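Local structure of penicillin-binding protein 1A (Mycobacterium tuberculosis, 5CXW) at residues N71-Y77 with H228-F232; K260-N265 with P365-V370; A302-A306 with D327-V331. The protein builds the mycobacterial cell wall, polymerising glycan strands and cross-linking their peptides through the penicillin-sensitive transpeptidase domain described here. All coordinates share one frame; numbering follows the deposited sequence.

Contact 1 of 3, residues N71-Y77 with H228-F232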
loop_
_atom_site.group_PDB
_atom_site.type_symbol
_atom_site.label_atom_id
_atom_site.label_comp_id
_atom_site.label_asym_id
_atom_site.label_seq_id
_atom_site.Cartn_x
_atom_site.Cartn_y
_atom_site.Cartn_z
ATOM N N ASN A 71 3.074 -7.060 14.112
ATOM C CA ASN A 71 4.467 -6.825 14.451
ATOM C C ASN A 71 5.384 -6.271 13.401
ATOM O O ASN A 71 6.552 -6.095 13.681
ATOM C CB ASN A 71 5.016 -8.160 14.966
ATOM C CG ASN A 71 4.808 -9.243 13.973
ATOM O OD1 ASN A 71 4.728 -9.031 12.792
ATOM N ND2 ASN A 71 4.668 -10.469 14.481
ATOM N N GLY A 72 4.897 -6.016 12.185
ATOM C CA GLY A 72 5.774 -5.467 11.117
ATOM C C GLY A 72 6.525 -6.504 10.327
ATOM O O GLY A 72 7.282 -6.154 9.405
ATOM N N ALA A 73 6.336 -7.788 10.641
ATOM C CA ALA A 73 7.071 -8.876 9.959
ATOM C C ALA A 73 6.676 -8.980 8.497
ATOM O O ALA A 73 5.501 -8.942 8.159
ATOM C CB ALA A 73 6.816 -10.184 10.687
ATOM N N VAL A 74 7.665 -9.076 7.624
ATOM C CA VAL A 74 7.405 -9.289 6.224
ATOM C C VAL A 74 7.135 -10.771 5.972
ATOM O O VAL A 74 8.024 -11.643 6.114
ATOM C CB VAL A 74 8.522 -8.741 5.319
ATOM C CG1 VAL A 74 8.172 -9.093 3.824
ATOM C CG2 VAL A 74 8.777 -7.269 5.525
ATOM N N ARG A 75 5.901 -11.069 5.573
ATOM C CA ARG A 75 5.440 -12.422 5.342
ATOM C C ARG A 75 5.574 -12.910 3.914
ATOM O O ARG A 75 5.648 -14.134 3.669
ATOM C CB ARG A 75 3.992 -12.601 5.777
ATOM C CG ARG A 75 3.753 -12.275 7.236
ATOM C CD ARG A 75 4.633 -13.149 8.114
ATOM N NE ARG A 75 4.249 -13.020 9.526
ATOM C CZ ARG A 75 5.087 -13.255 10.564
ATOM N NH1 ARG A 75 6.353 -13.663 10.385
ATOM N NH2 ARG A 75 4.645 -13.103 11.824
ATOM N N ALA A 76 5.474 -11.992 2.955
ATOM C CA ALA A 76 5.628 -12.333 1.562
ATOM C C ALA A 76 6.255 -11.133 0.870
ATOM O O ALA A 76 5.947 -10.001 1.187
ATOM C CB ALA A 76 4.285 -12.637 0.915
ATOM N N TYR A 77 7.109 -11.409 -0.086
ATOM C CA TYR A 77 7.893 -10.362 -0.760
ATOM C C TYR A 77 8.319 -10.865 -2.134
ATOM O O TYR A 77 9.164 -11.798 -2.254
ATOM C CB TYR A 77 9.146 -10.035 0.079
ATOM C CG TYR A 77 9.952 -8.841 -0.377
ATOM C CD1 TYR A 77 9.637 -7.569 0.063
ATOM C CD2 TYR A 77 11.027 -8.984 -1.272
ATOM C CE1 TYR A 77 10.366 -6.465 -0.317
ATOM C CE2 TYR A 77 11.763 -7.893 -1.655
ATOM C CZ TYR A 77 11.425 -6.631 -1.164
ATOM O OH TYR A 77 12.159 -5.582 -1.549
ATOM N N HIS A 228 4.541 -0.660 13.318
ATOM C CA HIS A 228 5.766 -1.432 13.587
ATOM C C HIS A 228 6.668 -1.336 12.398
ATOM O O HIS A 228 6.233 -1.593 11.293
ATOM C CB HIS A 228 5.476 -2.922 13.890
ATOM C CG HIS A 228 4.492 -3.184 14.991
ATOM N ND1 HIS A 228 4.866 -3.391 16.298
ATOM C CD2 HIS A 228 3.144 -3.301 14.974
ATOM C CE1 HIS A 228 3.789 -3.628 17.035
ATOM N NE2 HIS A 228 2.738 -3.584 16.247
ATOM N N PRO A 229 7.962 -1.026 12.595
ATOM C CA PRO A 229 8.876 -0.968 11.433
ATOM C C PRO A 229 8.918 -2.297 10.683
ATOM O O PRO A 229 8.978 -3.366 11.315
ATOM C CB PRO A 229 10.251 -0.663 12.058
ATOM C CG PRO A 229 9.892 0.042 13.303
ATOM C CD PRO A 229 8.647 -0.597 13.842
ATOM N N PRO A 230 8.821 -2.245 9.364
ATOM C CA PRO A 230 8.885 -3.512 8.632
ATOM C C PRO A 230 10.241 -4.166 8.786
ATOM O O PRO A 230 11.251 -3.469 8.808
ATOM C CB PRO A 230 8.626 -3.133 7.161
ATOM C CG PRO A 230 8.194 -1.759 7.163
ATOM C CD PRO A 230 8.453 -1.115 8.507
ATOM N N HIS A 231 10.246 -5.472 8.881
ATOM C CA HIS A 231 11.532 -6.187 9.019
ATOM C C HIS A 231 11.403 -7.579 8.504
ATOM O O HIS A 231 10.306 -8.173 8.485
ATOM C CB HIS A 231 11.951 -6.173 10.488
ATOM C CG HIS A 231 11.012 -6.880 11.367
ATOM N ND1 HIS A 231 9.830 -6.311 11.786
ATOM C CD2 HIS A 231 11.021 -8.144 11.865
ATOM C CE1 HIS A 231 9.178 -7.177 12.537
ATOM N NE2 HIS A 231 9.884 -8.286 12.619
ATOM N N PHE A 232 12.557 -8.104 8.096
ATOM C CA PHE A 232 12.700 -9.386 7.444
ATOM C C PHE A 232 13.377 -10.449 8.349
ATOM O O PHE A 232 13.300 -11.621 8.050
ATOM C CB PHE A 232 13.594 -9.245 6.187
ATOM C CG PHE A 232 13.008 -8.453 5.065
ATOM C CD1 PHE A 232 13.062 -7.048 5.093
ATOM C CD2 PHE A 232 12.374 -9.082 3.982
ATOM C CE1 PHE A 232 12.483 -6.284 4.063
ATOM C CE2 PHE A 232 11.824 -8.311 2.959
ATOM C CZ PHE A 232 11.892 -6.928 3.003
#

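Contact 2 of 3, residues K260-N265 with P365-V370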
loop_
_atom_site.group_PDB
_atom_site.type_symbol
_atom_site.label_atom_id
_atom_site.label_comp_id
_atom_site.label_asym_id
_atom_site.label_seq_id
_atom_site.Cartn_x
_atom_site.Cartn_y
_atom_site.Cartn_z
ATOM N N LYS A 260 -6.711 5.071 17.255
ATOM C CA LYS A 260 -7.537 3.906 16.979
ATOM C C LYS A 260 -8.858 4.274 16.319
ATOM O O LYS A 260 -9.300 3.609 15.368
ATOM C CB LYS A 260 -7.789 3.144 18.275
ATOM C CG LYS A 260 -8.834 2.007 18.135
ATOM C CD LYS A 260 -8.874 1.103 19.332
ATOM C CE LYS A 260 -9.960 0.036 19.271
ATOM N NZ LYS A 260 -9.883 -0.845 18.097
ATOM N N ALA A 261 -9.547 5.284 16.870
ATOM C CA ALA A 261 -10.869 5.655 16.354
ATOM C C ALA A 261 -10.760 6.109 14.890
ATOM O O ALA A 261 -11.638 5.776 14.060
ATOM C CB ALA A 261 -11.554 6.690 17.206
ATOM N N VAL A 262 -9.684 6.822 14.575
ATOM C CA VAL A 262 -9.435 7.244 13.218
ATOM C C VAL A 262 -9.174 6.047 12.333
ATOM O O VAL A 262 -9.807 5.900 11.238
ATOM C CB VAL A 262 -8.263 8.260 13.161
ATOM C CG1 VAL A 262 -7.813 8.469 11.728
ATOM C CG2 VAL A 262 -8.679 9.546 13.778
ATOM N N ALA A 263 -8.239 5.213 12.716
ATOM C CA ALA A 263 -7.870 4.087 11.869
ATOM C C ALA A 263 -9.093 3.178 11.602
ATOM O O ALA A 263 -9.293 2.706 10.479
ATOM C CB ALA A 263 -6.805 3.282 12.535
ATOM N N ASP A 264 -9.894 2.923 12.622
ATOM C CA ASP A 264 -11.052 2.009 12.505
ATOM C C ASP A 264 -12.156 2.606 11.591
ATOM O O ASP A 264 -12.892 1.863 10.920
ATOM C CB ASP A 264 -11.568 1.621 13.887
ATOM C CG ASP A 264 -10.528 0.757 14.693
ATOM O OD1 ASP A 264 -9.525 0.232 14.090
ATOM O OD2 ASP A 264 -10.772 0.588 15.897
ATOM N N ASN A 265 -12.277 3.936 11.567
ATOM C CA ASN A 265 -13.159 4.606 10.612
ATOM C C ASN A 265 -12.630 4.511 9.168
ATOM O O ASN A 265 -13.428 4.327 8.202
ATOM C CB ASN A 265 -13.452 6.063 10.979
ATOM C CG ASN A 265 -14.616 6.181 11.925
ATOM O OD1 ASN A 265 -15.763 6.178 11.502
ATOM N ND2 ASN A 265 -14.350 6.309 13.196
ATOM N N PRO A 365 -12.646 -3.990 13.934
ATOM C CA PRO A 365 -13.144 -3.345 15.146
ATOM C C PRO A 365 -14.244 -2.357 14.839
ATOM O O PRO A 365 -14.190 -1.651 13.860
ATOM C CB PRO A 365 -11.885 -2.657 15.737
ATOM C CG PRO A 365 -10.751 -3.159 14.971
ATOM C CD PRO A 365 -11.216 -3.732 13.692
ATOM N N LYS A 366 -15.274 -2.329 15.668
ATOM C CA LYS A 366 -16.366 -1.412 15.471
ATOM C C LYS A 366 -15.848 0.024 15.619
ATOM O O LYS A 366 -15.208 0.374 16.613
ATOM C CB LYS A 366 -17.432 -1.650 16.523
ATOM C CG LYS A 366 -18.646 -0.787 16.353
ATOM C CD LYS A 366 -19.748 -1.245 17.329
ATOM C CE LYS A 366 -21.121 -0.910 16.753
ATOM N NZ LYS A 366 -21.503 0.441 17.207
ATOM N N PRO A 367 -16.130 0.865 14.637
ATOM C CA PRO A 367 -15.608 2.244 14.802
ATOM C C PRO A 367 -16.435 3.062 15.762
ATOM O O PRO A 367 -17.622 2.806 15.938
ATOM C CB PRO A 367 -15.781 2.866 13.409
ATOM C CG PRO A 367 -16.766 1.996 12.693
ATOM C CD PRO A 367 -16.711 0.622 13.307
ATOM N N THR A 368 -15.808 4.013 16.418
ATOM C CA THR A 368 -16.483 4.935 17.345
ATOM C C THR A 368 -16.507 6.291 16.686
ATOM O O THR A 368 -15.917 6.442 15.605
ATOM C CB THR A 368 -15.780 5.004 18.712
ATOM O OG1 THR A 368 -14.402 5.353 18.547
ATOM C CG2 THR A 368 -15.816 3.601 19.365
ATOM N N GLU A 369 -17.231 7.247 17.283
ATOM C CA GLU A 369 -17.514 8.512 16.635
ATOM C C GLU A 369 -16.257 9.335 16.361
ATOM O O GLU A 369 -15.467 9.574 17.277
ATOM C CB GLU A 369 -18.393 9.343 17.541
ATOM C CG GLU A 369 -18.702 10.734 16.983
ATOM C CD GLU A 369 -17.891 11.889 17.644
ATOM O OE1 GLU A 369 -18.020 12.088 18.901
ATOM O OE2 GLU A 369 -17.221 12.627 16.874
ATOM N N VAL A 370 -16.073 9.759 15.104
ATOM C CA VAL A 370 -15.043 10.728 14.746
ATOM C C VAL A 370 -15.690 11.706 13.795
ATOM O O VAL A 370 -16.381 11.319 12.851
ATOM C CB VAL A 370 -13.809 10.092 14.051
ATOM C CG1 VAL A 370 -12.793 11.212 13.665
ATOM C CG2 VAL A 370 -13.190 9.079 15.017
HETATM O O HOH W 1 -12.798 2.207 16.971
HETATM O O HOH W 2 -13.511 -0.824 11.357
#

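Contact 3 of 3, residues A302-A306 with D327-V331. With 35P ((2R,4S)-5,5-dimethyl-2-{(1R)-2-oxo-1-[(phenoxyacetyl)amino]ethyl}-1,3-thiazolidine-4-carboxylic acid), chain C; PEG (di(hydroxyethyl)ether), chain D.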
loop_
_atom_site.group_PDB
_atom_site.type_symbol
_atom_site.label_atom_id
_atom_site.label_comp_id
_atom_site.label_asym_id
_atom_site.label_seq_id
_atom_site.Cartn_x
_atom_site.Cartn_y
_atom_site.Cartn_z
ATOM N N ALA A 302 -4.425 6.754 -21.401
ATOM C CA ALA A 302 -4.028 5.421 -20.986
ATOM C C ALA A 302 -3.348 5.407 -19.592
ATOM O O ALA A 302 -3.074 6.472 -19.013
ATOM C CB ALA A 302 -3.116 4.850 -22.062
ATOM N N ASN A 303 -3.107 4.206 -19.078
ATOM C CA ASN A 303 -2.696 3.968 -17.686
ATOM C C ASN A 303 -1.209 3.655 -17.632
ATOM O O ASN A 303 -0.676 3.174 -18.616
ATOM C CB ASN A 303 -3.480 2.797 -17.086
ATOM C CG ASN A 303 -4.978 3.087 -17.052
ATOM O OD1 ASN A 303 -5.396 4.258 -17.080
ATOM N ND2 ASN A 303 -5.778 2.033 -16.976
ATOM N N LYS A 304 -0.586 3.855 -16.485
ATOM C CA LYS A 304 0.816 3.624 -16.313
ATOM C C LYS A 304 1.132 2.644 -15.214
ATOM O O LYS A 304 1.892 1.710 -15.435
ATOM C CB LYS A 304 1.571 4.931 -16.073
ATOM C CG LYS A 304 3.084 4.744 -15.934
ATOM C CD LYS A 304 3.843 6.058 -16.031
ATOM C CE LYS A 304 3.598 6.967 -14.816
ATOM N NZ LYS A 304 4.309 6.545 -13.539
ATOM N N ASP A 305 0.534 2.838 -14.051
ATOM C CA ASP A 305 0.732 1.987 -12.885
ATOM C C ASP A 305 -0.637 1.594 -12.360
ATOM O O ASP A 305 -1.583 2.381 -12.387
ATOM C CB ASP A 305 1.430 2.674 -11.710
ATOM C CG ASP A 305 2.673 3.430 -12.094
ATOM O OD1 ASP A 305 2.560 4.589 -12.499
ATOM O OD2 ASP A 305 3.780 2.827 -11.976
ATOM N N ALA A 306 -0.746 0.378 -11.880
ATOM C CA ALA A 306 -1.994 -0.137 -11.360
ATOM C C ALA A 306 -1.749 -0.775 -10.030
ATOM O O ALA A 306 -0.813 -1.545 -9.888
ATOM C CB ALA A 306 -2.592 -1.094 -12.351
ATOM N N ASP A 327 7.427 3.527 -19.149
ATOM C CA ASP A 327 7.311 4.493 -20.251
ATOM C C ASP A 327 6.381 3.981 -21.375
ATOM O O ASP A 327 6.585 4.311 -22.542
ATOM C CB ASP A 327 8.705 4.677 -20.882
ATOM C CG ASP A 327 9.209 3.411 -21.540
ATOM O OD1 ASP A 327 8.605 2.314 -21.367
ATOM O OD2 ASP A 327 10.230 3.485 -22.255
ATOM N N GLU A 328 5.425 3.115 -21.059
ATOM C CA GLU A 328 4.500 2.627 -22.087
ATOM C C GLU A 328 3.136 2.409 -21.404
ATOM O O GLU A 328 3.094 1.930 -20.266
ATOM C CB GLU A 328 5.041 1.367 -22.787
ATOM C CG GLU A 328 4.734 -0.008 -22.188
ATOM C CD GLU A 328 5.177 -1.217 -23.054
ATOM O OE1 GLU A 328 5.913 -1.029 -24.048
ATOM O OE2 GLU A 328 4.794 -2.394 -22.751
ATOM N N PRO A 329 2.032 2.783 -22.062
ATOM C CA PRO A 329 0.733 2.462 -21.526
ATOM C C PRO A 329 0.607 1.008 -21.123
ATOM O O PRO A 329 1.075 0.120 -21.833
ATOM C CB PRO A 329 -0.190 2.731 -22.715
ATOM C CG PRO A 329 0.478 3.909 -23.373
ATOM C CD PRO A 329 1.921 3.549 -23.332
ATOM N N LEU A 330 -0.101 0.772 -20.030
ATOM C CA LEU A 330 -0.214 -0.518 -19.450
ATOM C C LEU A 330 -1.482 -1.209 -19.936
ATOM O O LEU A 330 -2.582 -0.748 -19.639
ATOM C CB LEU A 330 -0.179 -0.362 -17.926
ATOM C CG LEU A 330 -0.163 -1.595 -17.066
ATOM C CD1 LEU A 330 1.126 -2.405 -17.200
ATOM C CD2 LEU A 330 -0.420 -1.226 -15.607
ATOM N N VAL A 331 -1.335 -2.285 -20.707
ATOM C CA VAL A 331 -2.473 -2.991 -21.305
ATOM C C VAL A 331 -2.288 -4.489 -21.255
ATOM O O VAL A 331 -1.163 -4.985 -21.142
ATOM C CB VAL A 331 -2.744 -2.580 -22.791
ATOM C CG1 VAL A 331 -3.115 -1.113 -22.894
ATOM C CG2 VAL A 331 -1.510 -2.891 -23.718
HETATM C C24 35P C . -6.564 10.065 -16.280
HETATM C C23 35P C . -6.218 9.981 -17.626
HETATM C C22 35P C . -5.706 8.809 -18.137
HETATM C C21 35P C . -5.537 7.692 -17.334
HETATM C C20 35P C . -5.877 7.747 -15.999
HETATM C C19 35P C . -6.409 8.946 -15.466
HETATM O O1 35P C . -6.786 9.071 -14.151
HETATM C C2 35P C . -6.888 7.896 -13.353
HETATM C C3 35P C . -7.593 8.242 -12.071
HETATM O O18 35P C . -8.377 9.180 -12.036
HETATM N N4 35P C . -7.302 7.441 -11.056
HETATM C C5 35P C . -7.944 7.592 -9.759
HETATM C C6 35P C . -7.040 7.009 -8.753
HETATM O O17 35P C . -6.132 6.186 -8.990
HETATM C C8 35P C . -9.354 6.865 -9.633
HETATM N N7 35P C . -8.974 5.631 -9.008
HETATM S S11 35P C . -10.197 6.409 -11.050
HETATM C C10 35P C . -10.002 4.693 -10.933
HETATM C C12 35P C . -9.626 4.098 -12.289
HETATM C C15 35P C . -11.239 3.972 -10.466
HETATM C C9 35P C . -8.837 4.542 -9.948
HETATM C C13 35P C . -8.662 3.262 -9.193
HETATM O O14 35P C . -9.138 3.230 -8.017
HETATM O O16 35P C . -8.021 2.349 -9.757
HETATM O O2 PEG D . 6.233 8.826 -13.276
HETATM C C3 PEG D . 7.578 8.928 -12.831
HETATM C C4 PEG D . 7.627 8.464 -11.402
HETATM O O4 PEG D . 7.686 9.615 -10.584
HETATM O O HOH W 3 -3.577 1.763 -20.443
#

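Contact 1 of 3, residues N71-Y77 with H228-F232
His-228 lays one face of its imidazole over the backbone of Asn-71. Asn-71 CA sits 3.8 Å from the His-228 ring centroid, almost on the ring normal. Pro-229 O accepts a nearly straight bond from His-231 ND1, in the planes of both groups. That bond fixes the rotation of the His-231 ring. Pro-230 sends a CA-H...O contact to Gly-72 O, 3.2 Å from Pro-230 CA. His-231 forms a single beta bridge with Ala-73. His-231 N donates to Gly-72 O (3.1 Å), and Val-74 N to His-231 O (2.9 Å). The bridge pairs the loop before strand 233-237 with the chain at Ala-73, next to Val-74 of strand 74-78, an outermost strand of the transpeptidase domain's five-stranded antiparallel sheet. An Asx turn leads into it, with Asn-71 OD1 accepting from Ala-73 N. With chi1 at 63°, the His-231 ring folds back over Ala-73 CA, and Asn-71 O meets its edge at CE1. Phe-232 takes Val-74 CG2 over the centre of one face, 4.0 Å from the ring centroid. The edge of Phe-232 points at the face of Tyr-77 in a T-shaped pair, centroids 5.1 Å apart and planes at 81°. The Tyr-77 hydroxyl is hydrogen-bonded to Asp-87 and Gln-90.

Contact 2 of 3, residues K260-N265 with P365-V370
The first turns of helix 260-270 carry an extended, proline-containing segment from the C-terminal tail, after helix 343-356. Pro-365 packs its ring against the carboxylate of Asp-264, with Pro-365 CB 3.4 Å from Asp-264 OD2. Asp-264 OD2 also receives Lys-260 NZ at 2.8 Å, on its syn lone pair, in a salt bridge that spans one helical turn. The lysine chain is extended as far as CE and bends at chi4 (57°), which turns NZ to the carboxylate and beside Pro-365. Asp-264 OD1 is held by Ser-224.

Two waters join the segments. One donates to the carboxylate at Asp-264 OD2 and to Lys-366 O; the other links two backbone oxygens, Asp-264 O and Pro-365 O. Further along, Asn-265 ND2 makes the direct bond between the segments, to Thr-368 O at 2.9 Å, in the amide plane. ND2 also donates to Ala-261 O, which takes Asn-265 N from the opposite face of its carbonyl. Asn-265 OD1 accepts from Gly-375 N, farther down the tail. Pro-367 CB lies against the asparagine amide. Val-370 CG2 touches both Ala-261 CB, at 3.6 Å, and Asn-265 ND2, at 3.5 Å.

The buried amide of Asn-265 is therefore gripped at both ends. Its bonds to Thr-368 O and Gly-375 N tie the tail backbone to the helix, while its bond to Ala-261 O and the salt bridge stay within the helix.

Contact 3 of 3, residues A302-A306 with D327-V331
The loop 327-331 meets strand 303-312 through one backbone hydrogen bond, Leu-330 N to Asn-303 O (2.8 Å), with the donor tilted 34° from the carbonyl plane. Pro-329 CA adds a CA-H...O contact to Asn-303 O, at 3.3 Å. A water then bridges the backbones, accepting from Asn-303 N and donating to Leu-330 O.

Ala-302 CB touches the proline ring, 3.7 Å from Pro-329 CB. Leu-330 reaches along the strand. Its CG is anti to the backbone N (chi1 -175°), and Leu-330 CD2 comes to rest by Lys-304 O and 3.9 Å from Ala-306 CB. Its backbone also bonds to Ile-338, and its side chain touches Ile-338 and Thr-323.

The side chains of Lys-304 and Asp-305 leave the backbone on the side away from the loop. Lys-304 bends at chi3 and chi4, and Lys-304 NZ forms a salt bridge with Asp-305 OD1 at 2.8 Å, on its syn lone pair. The same NZ donates to Gln-94 and to a diethylene glycol, probably from the crystallisation liquor. Asp-305 is further held by Thr-295 on OD1 and Trp-320 on OD2.

Asn-303 ND2 donates to Ile-338 O. Asn-303 OD1 lies 3.4 Å from C21 in the phenoxy ring of the bound penicillin, and Ala-302 O lies 3.2 Å from that carbon. Ala-302 and Asn-303 line the antibiotic pocket where the chain runs into strand 303-312, beside strand 289-296. That neighbour carries Thr-292 and Thr-294, which hydrogen-bond the drug. This is the active-site cleft of a penicillin-binding transpeptidase, bordered by the strand with the probable KTG-type motif, with Ser-97 as the probable acylated serine.

Overall arrangement
Contacts 1 and 3 reach the same antiparallel sheet. Contact 1 meets its outermost strand 74-78, contact 3 the inner strand 303-312, and they lie on opposite sides of the chain's centre, about 29 Å apart between centres. Contact 2 reaches no strand; it joins a helix to the C-terminal tail. All three are partly buried, with contact 1 nearest the chain's centre and contact 2 richest in exposed residues. Aromatic rings dominate contact 1, prolines, waters and an asparagine amide contact 2, and a backbone bond, a water and aliphatic side chains contact 3. Contact 3 is the one that lines the drug pocket, and it is nested in the chain loop that contact 2 closes.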